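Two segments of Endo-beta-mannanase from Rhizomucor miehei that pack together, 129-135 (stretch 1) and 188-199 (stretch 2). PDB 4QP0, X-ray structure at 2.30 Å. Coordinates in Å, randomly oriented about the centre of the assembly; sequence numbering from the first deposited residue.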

ATOM      1  N   HIS A 129      12.206  13.082 -11.307  1.00 46.17           N
ATOM      2  CA  HIS A 129      11.398  12.059 -10.635  1.00 45.25           C
ATOM      3  C   HIS A 129      10.275  11.566 -11.496  1.00 44.88           C
ATOM      4  O   HIS A 129      10.115  10.363 -11.701  1.00 45.19           O
ATOM      5  CB  HIS A 129      10.839  12.622  -9.333  1.00 44.68           C
ATOM      6  CG  HIS A 129       9.958  11.656  -8.575  1.00 44.83           C
ATOM      7  ND1 HIS A 129      10.445  10.798  -7.662  1.00 44.03           N
ATOM      8  CD2 HIS A 129       8.580  11.447  -8.617  1.00 43.24           C
ATOM      9  CE1 HIS A 129       9.435  10.073  -7.150  1.00 43.03           C
ATOM     10  NE2 HIS A 129       8.296  10.471  -7.736  1.00 42.37           N
ATOM     11  N   ASP A 130       9.502  12.504 -12.023  1.00 45.33           N
ATOM     12  CA  ASP A 130       8.340  12.193 -12.838  1.00 45.94           C
ATOM     13  C   ASP A 130       8.688  11.687 -14.243  1.00 44.90           C
ATOM     14  O   ASP A 130       7.784  11.470 -15.057  1.00 45.16           O
ATOM     15  CB  ASP A 130       7.433  13.419 -12.933  1.00 47.64           C
ATOM     16  CG  ASP A 130       8.084  14.563 -13.689  1.00 49.65           C
ATOM     17  OD1 ASP A 130       7.610  14.889 -14.802  1.00 52.37           O
ATOM     18  OD2 ASP A 130       9.081  15.122 -13.176  1.00 48.40           O
ATOM     19  N   ASP A 131       9.980  11.510 -14.531  1.00 43.34           N
ATOM     20  CA  ASP A 131      10.408  10.812 -15.754  1.00 42.21           C
ATOM     21  C   ASP A 131       9.813   9.410 -15.768  1.00 42.23           C
ATOM     22  O   ASP A 131       9.458   8.882 -16.832  1.00 41.73           O
ATOM     23  CB  ASP A 131      11.936  10.707 -15.849  1.00 42.72           C
ATOM     24  CG  ASP A 131      12.586  11.943 -16.458  1.00 42.01           C
ATOM     25  OD1 ASP A 131      11.915  12.670 -17.218  1.00 42.11           O
ATOM     26  OD2 ASP A 131      13.785  12.169 -16.189  1.00 40.82           O
ATOM     27  N   PHE A 132       9.694   8.829 -14.570  1.00 40.67           N
ATOM     28  CA  PHE A 132       9.112   7.502 -14.367  1.00 40.27           C
ATOM     29  C   PHE A 132       7.666   7.396 -14.865  1.00 39.75           C
ATOM     30  O   PHE A 132       7.206   6.308 -15.222  1.00 39.39           O
ATOM     31  CB  PHE A 132       9.191   7.118 -12.884  1.00 40.88           C
ATOM     32  CG  PHE A 132       8.899   5.672 -12.614  1.00 39.73           C
ATOM     33  CD1 PHE A 132       9.756   4.679 -13.068  1.00 40.58           C
ATOM     34  CD2 PHE A 132       7.772   5.303 -11.900  1.00 40.97           C
ATOM     35  CE1 PHE A 132       9.489   3.343 -12.824  1.00 40.90           C
ATOM     36  CE2 PHE A 132       7.502   3.967 -11.643  1.00 41.37           C
ATOM     37  CZ  PHE A 132       8.357   2.986 -12.111  1.00 41.10           C
ATOM     38  N   TYR A 133       6.971   8.532 -14.900  1.00 39.11           N
ATOM     39  CA  TYR A 133       5.570   8.592 -15.318  1.00 38.86           C
ATOM     40  C   TYR A 133       5.373   8.716 -16.828  1.00 39.64           C
ATOM     41  O   TYR A 133       4.276   8.459 -17.329  1.00 38.56           O
ATOM     42  CB  TYR A 133       4.844   9.738 -14.600  1.00 38.69           C
ATOM     43  CG  TYR A 133       4.894   9.658 -13.081  1.00 39.43           C
ATOM     44  CD1 TYR A 133       4.901   8.429 -12.422  1.00 38.25           C
ATOM     45  CD2 TYR A 133       4.911  10.812 -12.306  1.00 39.35           C
ATOM     46  CE1 TYR A 133       4.941   8.356 -11.039  1.00 39.09           C
ATOM     47  CE2 TYR A 133       4.952  10.747 -10.923  1.00 39.09           C
ATOM     48  CZ  TYR A 133       4.966   9.517 -10.296  1.00 38.86           C
ATOM     49  OH  TYR A 133       4.999   9.442  -8.919  1.00 39.56           O
ATOM     50  N   THR A 134       6.431   9.096 -17.550  1.00 40.77           N
ATOM     51  CA  THR A 134       6.338   9.312 -19.009  1.00 41.31           C
ATOM     52  C   THR A 134       7.277   8.444 -19.862  1.00 43.08           C
ATOM     53  O   THR A 134       6.878   7.930 -20.914  1.00 45.11           O
ATOM     54  CB  THR A 134       6.511  10.802 -19.389  1.00 40.11           C
ATOM     55  OG1 THR A 134       7.516  11.409 -18.564  1.00 40.05           O
ATOM     56  CG2 THR A 134       5.201  11.543 -19.215  1.00 39.39           C
ATOM     57  N   ASN A 135       8.515   8.291 -19.394  1.00 44.96           N
ATOM     58  CA  ASN A 135       9.584   7.606 -20.119  1.00 44.90           C
ATOM     59  C   ASN A 135       9.230   6.174 -20.511  1.00 45.14           C
ATOM     60  O   ASN A 135       9.077   5.320 -19.641  1.00 44.46           O
ATOM     61  CB  ASN A 135      10.856   7.621 -19.264  1.00 45.89           C
ATOM     62  CG  ASN A 135      12.094   7.248 -20.049  1.00 49.60           C
ATOM     63  OD1 ASN A 135      12.565   8.013 -20.893  1.00 51.14           O
ATOM     64  ND2 ASN A 135      12.640   6.074 -19.765  1.00 48.69           N
ATOM     65  N   SER A 188       8.298  20.684 -14.751  1.00 55.96           N
ATOM     66  CA  SER A 188       7.112  21.488 -15.004  1.00 58.69           C
ATOM     67  C   SER A 188       6.084  20.640 -15.758  1.00 60.25           C
ATOM     68  O   SER A 188       4.888  20.916 -15.700  1.00 64.96           O
ATOM     69  CB  SER A 188       7.464  22.745 -15.810  1.00 60.02           C
ATOM     70  OG  SER A 188       7.727  22.442 -17.173  1.00 57.88           O
ATOM     71  N   ASN A 189       6.561  19.607 -16.455  1.00 60.19           N
ATOM     72  CA  ASN A 189       5.706  18.712 -17.245  1.00 59.74           C
ATOM     73  C   ASN A 189       4.726  17.847 -16.436  1.00 58.91           C
ATOM     74  O   ASN A 189       3.694  17.425 -16.966  1.00 60.56           O
ATOM     75  CB  ASN A 189       6.562  17.825 -18.157  1.00 60.77           C
ATOM     76  N   CYS A 190       5.047  17.589 -15.165  1.00 54.53           N
ATOM     77  CA  CYS A 190       4.206  16.758 -14.298  1.00 53.19           C
ATOM     78  C   CYS A 190       2.929  17.477 -13.900  1.00 52.71           C
ATOM     79  O   CYS A 190       2.947  18.677 -13.619  1.00 52.34           O
ATOM     80  CB  CYS A 190       4.952  16.345 -13.027  1.00 53.53           C
ATOM     81  SG  CYS A 190       4.218  14.926 -12.172  1.00 53.25           S
ATOM     82  N   SER A 191       1.828  16.728 -13.864  1.00 50.71           N
ATOM     83  CA  SER A 191       0.511  17.271 -13.531  1.00 47.79           C
ATOM     84  C   SER A 191      -0.392  16.177 -12.961  1.00 45.99           C
ATOM     85  O   SER A 191       0.074  15.088 -12.617  1.00 47.49           O
ATOM     86  CB  SER A 191      -0.136  17.883 -14.777  1.00 46.29           C
ATOM     87  OG  SER A 191      -0.491  16.872 -15.704  1.00 46.37           O
ATOM     88  N   THR A 192      -1.684  16.473 -12.868  1.00 43.07           N
ATOM     89  CA  THR A 192      -2.670  15.472 -12.480  1.00 42.30           C
ATOM     90  C   THR A 192      -3.100  14.650 -13.700  1.00 42.33           C
ATOM     91  O   THR A 192      -3.489  13.496 -13.557  1.00 43.95           O
ATOM     92  CB  THR A 192      -3.894  16.098 -11.775  1.00 40.40           C
ATOM     93  OG1 THR A 192      -4.488  17.079 -12.630  1.00 40.39           O
ATOM     94  CG2 THR A 192      -3.483  16.770 -10.473  1.00 37.40           C
ATOM     95  N   THR A 193      -3.024  15.248 -14.889  1.00 42.17           N
ATOM     96  CA  THR A 193      -3.250  14.531 -16.155  1.00 41.80           C
ATOM     97  C   THR A 193      -2.190  13.452 -16.385  1.00 40.02           C
ATOM     98  O   THR A 193      -2.517  12.337 -16.797  1.00 40.20           O
ATOM     99  CB  THR A 193      -3.248  15.493 -17.371  1.00 42.50           C
ATOM    100  OG1 THR A 193      -4.265  16.485 -17.199  1.00 44.30           O
ATOM    101  CG2 THR A 193      -3.506  14.741 -18.678  1.00 41.17           C
ATOM    102  N   VAL A 194      -0.929  13.792 -16.122  1.00 38.14           N
ATOM    103  CA  VAL A 194       0.194  12.875 -16.348  1.00 37.75           C
ATOM    104  C   VAL A 194       0.236  11.747 -15.311  1.00 37.52           C
ATOM    105  O   VAL A 194       0.456  10.576 -15.644  1.00 37.84           O
ATOM    106  CB  VAL A 194       1.527  13.648 -16.399  1.00 38.04           C
ATOM    107  CG1 VAL A 194       2.722  12.730 -16.150  1.00 38.26           C
ATOM    108  CG2 VAL A 194       1.657  14.379 -17.733  1.00 38.02           C
ATOM    109  N   THR A 195       0.014  12.105 -14.053  1.00 38.18           N
ATOM    110  CA  THR A 195      -0.021  11.134 -12.965  1.00 37.15           C
ATOM    111  C   THR A 195      -1.132  10.108 -13.219  1.00 35.34           C
ATOM    112  O   THR A 195      -0.885   8.908 -13.205  1.00 35.21           O
ATOM    113  CB  THR A 195      -0.165  11.851 -11.602  1.00 37.91           C
ATOM    114  OG1 THR A 195       0.583  11.157 -10.600  1.00 41.74           O
ATOM    115  CG2 THR A 195      -1.615  11.984 -11.175  1.00 38.17           C
ATOM    116  N   THR A 196      -2.332  10.595 -13.516  1.00 34.70           N
ATOM    117  CA  THR A 196      -3.508   9.755 -13.727  1.00 33.75           C
ATOM    118  C   THR A 196      -3.366   8.832 -14.941  1.00 33.46           C
ATOM    119  O   THR A 196      -3.756   7.661 -14.878  1.00 34.89           O
ATOM    120  CB  THR A 196      -4.780  10.621 -13.839  1.00 33.46           C
ATOM    121  OG1 THR A 196      -5.002  11.283 -12.586  1.00 34.03           O
ATOM    122  CG2 THR A 196      -6.005   9.783 -14.200  1.00 32.92           C
ATOM    123  N   ALA A 197      -2.806   9.352 -16.033  1.00 31.53           N
ATOM    124  CA  ALA A 197      -2.596   8.548 -17.241  1.00 30.25           C
ATOM    125  C   ALA A 197      -1.576   7.418 -17.020  1.00 28.50           C
ATOM    126  O   ALA A 197      -1.755   6.303 -17.504  1.00 26.16           O
ATOM    127  CB  ALA A 197      -2.195   9.433 -18.414  1.00 31.20           C
ATOM    128  N   TRP A 198      -0.518   7.708 -16.272  1.00 28.91           N
ATOM    129  CA  TRP A 198       0.446   6.684 -15.891  1.00 30.13           C
ATOM    130  C   TRP A 198      -0.199   5.632 -15.036  1.00 31.51           C
ATOM    131  O   TRP A 198       0.064   4.444 -15.201  1.00 32.27           O
ATOM    132  CB  TRP A 198       1.632   7.318 -15.172  1.00 30.89           C
ATOM    133  CG  TRP A 198       2.585   6.318 -14.567  1.00 31.54           C
ATOM    134  CD1 TRP A 198       3.556   5.569 -15.219  1.00 31.88           C
ATOM    135  CD2 TRP A 198       2.685   5.923 -13.155  1.00 32.91           C
ATOM    136  NE1 TRP A 198       4.230   4.762 -14.337  1.00 32.26           N
ATOM    137  CE2 TRP A 198       3.764   4.928 -13.083  1.00 33.52           C
ATOM    138  CE3 TRP A 198       2.024   6.284 -11.991  1.00 32.96           C
ATOM    139  CZ2 TRP A 198       4.132   4.327 -11.888  1.00 32.91           C
ATOM    140  CZ3 TRP A 198       2.413   5.681 -10.789  1.00 34.10           C
ATOM    141  CH2 TRP A 198       3.443   4.729 -10.740  1.00 34.19           C
ATOM    142  N   ILE A 199      -1.074   6.057 -14.129  1.00 33.60           N
ATOM    143  CA  ILE A 199      -1.825   5.127 -13.272  1.00 35.38           C
ATOM    144  C   ILE A 199      -2.752   4.259 -14.113  1.00 36.24           C
ATOM    145  O   ILE A 199      -2.944   3.080 -13.815  1.00 37.07           O
ATOM    146  CB  ILE A 199      -2.671   5.882 -12.223  1.00 35.94           C
ATOM    147  CG1 ILE A 199      -1.771   6.649 -11.239  1.00 37.34           C
ATOM    148  CG2 ILE A 199      -3.639   4.938 -11.508  1.00 35.68           C
ATOM    149  CD1 ILE A 199      -1.016   5.781 -10.251  1.00 39.58           C
TER

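Stretch 1 is compact: residues 131-133 have helical backbone angles but lack the regular bonds of a helix, and the chain is drawn together by successive bonds: Phe132 N donates to His129 O (3.3 Å), Tyr133 N to Asp130 O (3.1 Å), and Asn135 N to Asp131 O (2.8 Å). Stretch 2 opens as a loop and enters a helix at Thr192. Ser191 occupies the N-cap position, where its OG accepts from Val194 N at 3.1 Å and so satisfies an amide that has no carbonyl of a preceding helical turn to bond to. From there the helical pattern is regular, with Trp198 N bonded to Val194 O at 3.1 Å and Ile199 N to Thr195 O at 3.0 Å. The backbones approach each other most closely at two points, Asp130 CA to Cys190 CA (6.3 Å) and Tyr133 CA to Trp198 CA (5.5 Å).

No hydrogen bond links the modelled atoms of the two stretches, and the 418 Å² buried between them is held by side-chain packing. Tyr133 and Trp198 contribute about half of that area. The CA-to-CB bond of Trp198 points toward stretch 1, and with chi1 in the t rotamer, the indole presents one face to Tyr133. Tyr133 CA sits over a face of the five-membered ring, 4.0 Å from its centroid and 28° off the normal, in a CH-pi contact. The phenol ring follows, with Tyr133 CD1 3.4 Å from Trp198 CD2; the tyrosine ring and the six-membered ring of the tryptophan meet obliquely, their planes at 49°. A broad, flat indole suits this place because it can receive both the backbone carbon and the ring of one residue.

Phe132 extends the aromatic cluster. Its CA-to-CB bond points sideways, yet the end of the side chain comes nearer, bringing CE2 to 3.4 Å from Trp198 CZ2, again with oblique ring planes (59°). Trp198 thus contacts two consecutive aromatic residues of stretch 1. The indole nitrogen takes little part: Trp198 NE1 lies 3.5 Å from Phe132 O, but the angle is too poor for a hydrogen bond.

One helical turn before Trp198, Val194 also points toward stretch 1. Its CG1 packs 4.0 Å from Tyr133 CB and 4.1 Å from Thr134 CG2, a small branched apolar group beside the base of the tyrosine and the methyl of an exposed threonine. Cys190 closes the contact at the loop end. Its SG is 4.2 Å from Tyr133 CD2 and lies at the edge of the ring, while its CB is 3.5 Å from Asp130 OD1; the cysteine is also covalently bonded to a group elsewhere in the structure.

Tyr133 therefore touches Cys190, Val194, Thr195 and Trp198, combining an apolar ring with a hydroxyl that is hydrogen-bonded elsewhere in the structure. Buried Asp130 likewise has OD2 hydrogen-bonded outside the two stretches, so its carboxylate is not left without a polar partner.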